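Gram-negative insecticidal protein (Chromobacterium piscinae, PDB 6FBM) is an insecticidal toxin that joins a MACPF domain to a beta-tripod domain and probably acts by forming pores in target membranes. Local coordinates at the interface of chains A and B. Sequence-based numbering; all coordinates share one arbitrary frame. Chains: chain A/B, Gram-negative insecticidal protein.

The interface of chains A and B. Residues chain A 49-51, 54, 56; chain B 55-56.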
# COMPACT_ATOMS: atom_id res chain seq x y z
N SER A 49 -15.43 -1.18 24.02
CA SER A 49 -14.27 -1.66 23.31
C SER A 49 -13.70 -2.86 24.00
O SER A 49 -13.80 -3.02 25.20
CB SER A 49 -13.24 -0.53 23.09
OG SER A 49 -12.38 -0.36 24.21
N ILE A 50 -13.10 -3.70 23.20
CA ILE A 50 -12.57 -4.97 23.64
C ILE A 50 -11.25 -5.22 22.91
O ILE A 50 -11.10 -4.85 21.74
CB ILE A 50 -13.59 -6.09 23.35
CG1 ILE A 50 -13.19 -7.39 23.99
CG2 ILE A 50 -13.85 -6.26 21.83
CD1 ILE A 50 -14.01 -8.58 23.52
N GLU A 51 -10.30 -5.84 23.62
CA GLU A 51 -9.05 -6.28 23.06
C GLU A 51 -9.11 -7.77 22.71
O GLU A 51 -9.49 -8.61 23.53
CB GLU A 51 -7.92 -6.01 24.04
CG GLU A 51 -6.53 -5.88 23.37
CD GLU A 51 -5.53 -6.89 23.89
OE1 GLU A 51 -4.48 -6.40 24.41
OE2 GLU A 51 -5.75 -8.13 23.71
N GLY A 54 -4.41 -8.45 20.58
CA GLY A 54 -3.63 -7.26 20.34
C GLY A 54 -4.38 -6.14 19.65
O GLY A 54 -3.90 -5.02 19.63
N SER A 56 -7.88 -3.64 18.95
CA SER A 56 -9.04 -3.05 19.57
C SER A 56 -10.26 -3.09 18.66
O SER A 56 -10.19 -2.77 17.48
CB SER A 56 -8.77 -1.61 19.97
OG SER A 56 -9.55 -1.32 21.11
N ARG B 55 -2.55 -0.94 21.67
CA ARG B 55 -3.36 -1.78 20.84
C ARG B 55 -2.97 -1.68 19.37
O ARG B 55 -2.55 -0.64 18.89
CB ARG B 55 -4.82 -1.39 21.01
CG ARG B 55 -5.30 -1.64 22.43
CD ARG B 55 -6.78 -1.95 22.54
NE ARG B 55 -7.13 -2.35 23.89
CZ ARG B 55 -8.38 -2.36 24.40
NH1 ARG B 55 -9.45 -1.99 23.68
NH2 ARG B 55 -8.57 -2.75 25.65
N SER B 56 -3.24 -2.74 18.63
CA SER B 56 -2.99 -2.82 17.22
C SER B 56 -4.20 -2.45 16.38
O SER B 56 -5.31 -2.83 16.65
CB SER B 56 -2.52 -4.21 16.84
OG SER B 56 -1.18 -4.36 17.28
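Two serine hydroxyls of chain A meet the same terminal nitrogen of an arginine from chain B, and they do so unequally. B:Arg55 NH1, at the end of the guanidinium group, donates to the hydroxyl A:Ser56 OG at 2.7 Å. The bond is nearly straight, 165° at the hydrogen, and the oxygen sits at the rim of the guanidinium, almost exactly in its plane. B:Arg55 NH1 also donates a weak, more bent bond to A:Ser49 OG at 3.4 Å. The arginine reaches this pair because its CG stands anti to its own carbonyl carbon (chi1 -64°) and the chain then runs extended from CG to NE, passing over the beta-hairpin formed by strands 47-52 and 55-60 of chain A.

One face of the guanidinium of B:Arg55 is packed by the aliphatic part of A:Glu51, whose CB lies 3.5 Å above the plane, displaced toward the rim. A:Glu51 CG comes within 3.6 Å of B:Arg55 NE, yet the carboxylate turns elsewhere. Its plane stands 78° from that of the guanidinium. A:Glu51 OE1 stays 4.9 Å from B:Arg55 NE; opposite charges so placed may attract at a distance, but they form no salt bridge. B:Arg55 CD packs against A:Ser56 CB.

A backbone bond secures the other end of the contact, where B:Ser56 N donates to A:Gly54 O. Chain B is thus tied to chain A through its main chain at B:Ser56 as well as through the long side chain of B:Arg55.

The example shows how equivalent segments of identical chains can meet in unlike roles: residue 56 offers its side-chain hydroxyl in chain A and its backbone amide in chain B. This small patch belongs to an interface without exact two-fold symmetry. It helps join two toxin copies in the deposited assembly, although the structure alone does not show that this pairing occurs in solution or in a pore.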